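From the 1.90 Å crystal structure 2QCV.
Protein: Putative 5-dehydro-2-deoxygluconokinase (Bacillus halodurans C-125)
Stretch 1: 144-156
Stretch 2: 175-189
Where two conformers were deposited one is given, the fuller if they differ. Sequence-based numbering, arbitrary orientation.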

# COMPACT_ATOMS: atom_id res chain seq x y z
N VAL A 144 -0.75 -2.19 29.20
CA VAL A 144 -0.62 -2.49 27.78
C VAL A 144 -1.95 -3.03 27.28
O VAL A 144 -2.49 -3.95 27.89
CB VAL A 144 0.44 -3.56 27.59
CG1 VAL A 144 0.48 -4.03 26.11
CG2 VAL A 144 1.82 -3.03 28.11
N SER A 145 -2.52 -2.43 26.24
CA SER A 145 -3.72 -3.00 25.64
C SER A 145 -3.35 -3.84 24.41
O SER A 145 -2.45 -3.50 23.60
CB SER A 145 -4.80 -1.92 25.36
OG SER A 145 -5.39 -1.42 26.57
N GLY A 146 -4.02 -4.98 24.28
CA GLY A 146 -3.77 -5.90 23.19
C GLY A 146 -3.89 -5.34 21.78
O GLY A 146 -3.14 -5.75 20.89
N THR A 147 -4.83 -4.43 21.56
CA THR A 147 -5.05 -3.93 20.21
C THR A 147 -3.85 -3.13 19.71
O THR A 147 -3.61 -3.05 18.51
CB THR A 147 -6.37 -3.13 20.10
OG1 THR A 147 -7.44 -4.02 20.41
CG2 THR A 147 -6.57 -2.54 18.71
N ALA A 148 -3.07 -2.56 20.64
CA ALA A 148 -1.86 -1.82 20.28
C ALA A 148 -0.79 -2.74 19.65
O ALA A 148 0.19 -2.25 19.10
CB ALA A 148 -1.29 -1.07 21.47
N LEU A 149 -0.96 -4.06 19.78
CA LEU A 149 -0.05 -5.02 19.15
C LEU A 149 -0.50 -5.41 17.75
O LEU A 149 0.19 -6.19 17.10
CB LEU A 149 0.03 -6.29 20.01
CG LEU A 149 0.54 -6.18 21.44
CD1 LEU A 149 0.21 -7.45 22.29
CD2 LEU A 149 2.04 -5.95 21.44
N SER A 150 -1.64 -4.90 17.29
CA SER A 150 -2.25 -5.34 16.03
C SER A 150 -1.48 -4.94 14.78
O SER A 150 -1.61 -5.60 13.75
CB SER A 150 -3.71 -4.87 15.91
OG SER A 150 -3.82 -3.45 15.82
N LYS A 151 -0.65 -3.89 14.85
CA LYS A 151 0.07 -3.43 13.68
C LYS A 151 1.37 -2.78 14.12
O LYS A 151 1.42 -2.14 15.15
CB LYS A 151 -0.73 -2.34 12.90
CG LYS A 151 -2.04 -2.75 12.25
CD LYS A 151 -1.83 -3.62 11.02
CE LYS A 151 -3.15 -4.33 10.64
NZ LYS A 151 -2.91 -5.55 9.81
N SER A 152 2.39 -2.90 13.30
CA SER A 152 3.58 -2.05 13.39
C SER A 152 3.32 -0.63 12.86
O SER A 152 2.55 -0.47 11.90
CB SER A 152 4.70 -2.69 12.57
OG SER A 152 5.02 -3.99 13.07
N PRO A 153 4.02 0.39 13.37
CA PRO A 153 5.06 0.32 14.40
C PRO A 153 4.59 0.29 15.82
O PRO A 153 5.41 0.12 16.72
CB PRO A 153 5.88 1.58 14.17
CG PRO A 153 4.91 2.55 13.60
CD PRO A 153 3.95 1.74 12.78
N SER A 154 3.29 0.43 16.06
CA SER A 154 2.76 0.39 17.43
C SER A 154 3.20 -0.88 18.16
O SER A 154 3.60 -0.84 19.35
CB SER A 154 1.22 0.53 17.44
OG SER A 154 0.73 0.34 18.76
N ARG A 155 3.11 -2.03 17.48
CA ARG A 155 3.51 -3.32 18.06
C ARG A 155 4.91 -3.26 18.69
O ARG A 155 5.10 -3.68 19.84
CB ARG A 155 3.38 -4.41 16.97
CG ARG A 155 3.91 -5.81 17.23
CD ARG A 155 3.81 -6.61 15.91
NE ARG A 155 2.41 -6.86 15.65
CZ ARG A 155 1.90 -7.40 14.55
NH1 ARG A 155 2.69 -7.80 13.58
NH2 ARG A 155 0.60 -7.61 14.47
N GLU A 156 5.89 -2.71 17.96
CA GLU A 156 7.27 -2.58 18.46
C GLU A 156 7.42 -1.53 19.56
O GLU A 156 8.24 -1.70 20.48
CB GLU A 156 8.27 -2.28 17.34
CG GLU A 156 8.33 -3.32 16.31
CD GLU A 156 7.19 -3.23 15.29
OE1 GLU A 156 7.02 -2.18 14.72
OE2 GLU A 156 6.59 -4.25 15.00
N GLU A 175 -3.88 -5.98 29.35
CA GLU A 175 -5.31 -6.05 29.17
C GLU A 175 -5.59 -6.58 27.78
O GLU A 175 -5.24 -5.95 26.78
CB GLU A 175 -5.92 -4.66 29.39
CG GLU A 175 -7.25 -4.68 30.08
CD GLU A 175 -8.34 -5.25 29.25
OE1 GLU A 175 -8.20 -5.27 28.01
OE2 GLU A 175 -9.36 -5.66 29.82
N LEU A 176 -6.27 -7.73 27.69
CA LEU A 176 -6.30 -8.47 26.45
C LEU A 176 -7.13 -7.79 25.36
O LEU A 176 -6.74 -7.90 24.21
CB LEU A 176 -6.74 -9.94 26.65
CG LEU A 176 -5.83 -10.84 27.51
CD1 LEU A 176 -6.26 -12.33 27.40
CD2 LEU A 176 -4.37 -10.68 27.08
N ASP A 177 -8.19 -7.05 25.69
CA ASP A 177 -8.81 -6.07 24.75
C ASP A 177 -8.88 -6.60 23.33
O ASP A 177 -8.16 -6.08 22.51
CB ASP A 177 -7.92 -4.76 24.70
CG ASP A 177 -8.42 -3.71 23.66
OD1 ASP A 177 -9.67 -3.49 23.58
OD2 ASP A 177 -7.55 -3.13 22.94
N TYR A 178 -9.69 -7.62 23.04
CA TYR A 178 -9.64 -8.25 21.70
C TYR A 178 -10.60 -7.60 20.71
O TYR A 178 -11.81 -7.56 20.93
CB TYR A 178 -9.94 -9.76 21.79
CG TYR A 178 -9.87 -10.53 20.48
CD1 TYR A 178 -8.80 -10.39 19.63
CD2 TYR A 178 -10.90 -11.40 20.11
CE1 TYR A 178 -8.73 -11.08 18.39
CE2 TYR A 178 -10.83 -12.12 18.91
CZ TYR A 178 -9.74 -11.95 18.06
OH TYR A 178 -9.66 -12.66 16.89
N ARG A 179 -10.05 -7.14 19.59
CA ARG A 179 -10.77 -6.51 18.49
C ARG A 179 -10.39 -7.27 17.23
O ARG A 179 -9.39 -6.95 16.60
CB ARG A 179 -10.37 -5.05 18.39
CG ARG A 179 -10.56 -4.23 19.68
CD ARG A 179 -12.02 -4.05 20.03
NE ARG A 179 -12.66 -3.10 19.13
N PRO A 180 -11.14 -8.32 16.90
CA PRO A 180 -10.74 -9.19 15.77
C PRO A 180 -10.53 -8.49 14.44
O PRO A 180 -9.65 -8.86 13.70
CB PRO A 180 -11.88 -10.19 15.66
CG PRO A 180 -12.99 -9.63 16.45
CD PRO A 180 -12.38 -8.79 17.52
N TYR A 181 -11.31 -7.46 14.15
CA TYR A 181 -11.15 -6.77 12.87
C TYR A 181 -9.92 -5.88 12.80
O TYR A 181 -9.57 -5.39 11.71
CB TYR A 181 -12.40 -5.99 12.58
CG TYR A 181 -13.54 -6.91 12.25
CD1 TYR A 181 -13.59 -7.55 11.02
CD2 TYR A 181 -14.54 -7.14 13.15
CE1 TYR A 181 -14.64 -8.40 10.71
CE2 TYR A 181 -15.59 -7.97 12.85
CZ TYR A 181 -15.63 -8.60 11.64
OH TYR A 181 -16.69 -9.44 11.37
N SER A 182 -9.23 -5.71 13.91
CA SER A 182 -7.90 -5.04 13.87
C SER A 182 -6.74 -5.93 13.46
O SER A 182 -5.62 -5.43 13.22
CB SER A 182 -7.56 -4.40 15.22
OG SER A 182 -8.42 -3.34 15.49
N TRP A 183 -7.00 -7.22 13.37
CA TRP A 183 -5.98 -8.22 13.08
C TRP A 183 -6.21 -8.93 11.75
O TRP A 183 -7.33 -8.98 11.23
CB TRP A 183 -5.98 -9.29 14.19
CG TRP A 183 -5.59 -8.74 15.51
CD1 TRP A 183 -6.41 -8.18 16.42
CD2 TRP A 183 -4.27 -8.75 16.10
NE1 TRP A 183 -5.69 -7.76 17.52
CE2 TRP A 183 -4.37 -8.11 17.35
CE3 TRP A 183 -3.01 -9.21 15.69
CZ2 TRP A 183 -3.28 -7.93 18.19
CZ3 TRP A 183 -1.91 -9.01 16.52
CH2 TRP A 183 -2.06 -8.41 17.77
N GLU A 184 -5.15 -9.52 11.22
CA GLU A 184 -5.27 -10.29 9.98
C GLU A 184 -5.86 -11.67 10.22
O GLU A 184 -6.75 -12.12 9.48
CB GLU A 184 -3.91 -10.38 9.26
CG GLU A 184 -3.34 -9.01 8.88
CD GLU A 184 -4.24 -8.31 7.86
OE1 GLU A 184 -4.53 -8.94 6.83
OE2 GLU A 184 -4.68 -7.16 8.12
N THR A 185 -5.34 -12.38 11.22
CA THR A 185 -5.86 -13.73 11.53
C THR A 185 -5.79 -13.97 13.05
O THR A 185 -5.00 -13.33 13.75
CB THR A 185 -5.03 -14.84 10.86
OG1 THR A 185 -3.78 -14.97 11.54
CG2 THR A 185 -4.77 -14.58 9.39
N PRO A 186 -6.64 -14.86 13.59
CA PRO A 186 -6.54 -15.18 15.01
C PRO A 186 -5.22 -15.80 15.43
O PRO A 186 -4.82 -15.60 16.56
CB PRO A 186 -7.69 -16.17 15.24
CG PRO A 186 -8.64 -15.92 14.12
CD PRO A 186 -7.79 -15.54 12.96
N GLU A 187 -4.58 -16.56 14.56
CA GLU A 187 -3.26 -17.13 14.87
C GLU A 187 -2.21 -16.03 15.05
O GLU A 187 -1.34 -16.13 15.91
CB GLU A 187 -2.82 -18.17 13.84
CG GLU A 187 -1.78 -19.07 14.44
CD GLU A 187 -1.53 -20.31 13.68
OE1 GLU A 187 -1.93 -20.41 12.50
OE2 GLU A 187 -0.87 -21.19 14.26
N GLU A 188 -2.28 -14.98 14.24
CA GLU A 188 -1.43 -13.81 14.41
C GLU A 188 -1.64 -13.17 15.80
O GLU A 188 -0.68 -12.86 16.51
CB GLU A 188 -1.73 -12.79 13.32
CG GLU A 188 -1.00 -11.50 13.41
CD GLU A 188 -1.71 -10.40 12.61
OE1 GLU A 188 -2.92 -10.54 12.32
OE2 GLU A 188 -1.05 -9.41 12.30
N THR A 189 -2.91 -13.02 16.18
CA THR A 189 -3.22 -12.50 17.50
C THR A 189 -2.60 -13.41 18.57
O THR A 189 -1.97 -12.91 19.49
CB THR A 189 -4.76 -12.31 17.69
OG1 THR A 189 -5.30 -11.58 16.55
CG2 THR A 189 -5.04 -11.56 19.00
O HOH W 1 -7.10 -6.74 19.82
O HOH W 2 -2.68 -7.34 12.09
O HOH W 3 -5.09 -2.73 13.41

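The two stretches bury 625 Å² between them, summed over both sides, and the contact begins as a short piece of parallel β-sheet. The amide of E175 donates to V144 O (E175 N to V144 O, 2.9 Å), and E175 O in turn accepts from the first residue past the strand (G146 N to E175 O, 2.9 Å). These two bonds bracket S145, which pairs with E175 at a CA-CA distance of 4.9 Å; the side chains of S145 and E175 lie on the same face of the sheet. S145 CA also approaches E175 O at 3.5 Å in a CA-H...O contact.

At G146 the chain leaves the strand and enters a 3-10 segment while still packed closely against the second stretch. A β-carbon here would point toward L176 and sit about 2.3 Å from L176 O, a clash, so glycine suits this position.

T147, its CA-to-CB bond sideways to the second stretch, lies against D177 and R179. The D177 side chain, in the t rotamer, reaches back to the start of the 3-10 segment, where OD2 accepts a weak hydrogen bond from the backbone (T147 N to D177 OD2, 3.3 Å). The T147 hydroxyl lies close to the same carboxylate oxygen, with T147 OG1 2.7 Å from D177 OD2. Water 1 extends this polar cluster: it donates to T147 OG1 (2.8 Å) and accepts from R179 N (3.0 Å) and W183 NE1 (2.9 Å), so the indole nitrogen is satisfied although the tryptophan is buried. The methyl of T147 packs near S182, with T147 CG2 3.8 Å from S182 OG.

W183 covers the following turn. Its ring edge meets G146 O (3.5 Å from W183 CZ2), and its CH2 atom lies 3.7 Å from L149 CB, an apolar contact. S150 passes over one face of the indole: S150 CA stands 3.5 Å from the centroid of the six-membered ring, only 11° off the ring normal, in a CH-π contact. The small serine side chain, in the p rotamer, folds back so that S150 OG donates to T147 O (2.7 Å). Water 3 donates to both S150 OG and S182 O, each at 2.8 Å, and so links the S150 side chain to the S182 backbone.

K151 starts sideways to the second stretch, but its long chain brings the ammonium group across to a salt bridge with E184 (K151 NZ to E184 OE2, 2.9 Å). Nearby, water 2 accepts from K151 NZ (2.9 Å) and donates to S150 O and E188 OE2, both at 2.6 Å.

S152 to S154 make no contact with the second stretch. R155, on the helix that follows, points back toward it. Its guanidinium is anchored within its own stretch by L149 O (R155 NE to L149 O, 2.7 Å) and meets E188 edge-on in a salt bridge (R155 NH2 to E188 OE2, 3.3 Å). E188 OE1 meanwhile accepts from E184 N (2.7 Å), so one carboxylate serves both the arginine and the backbone leading into its own helix.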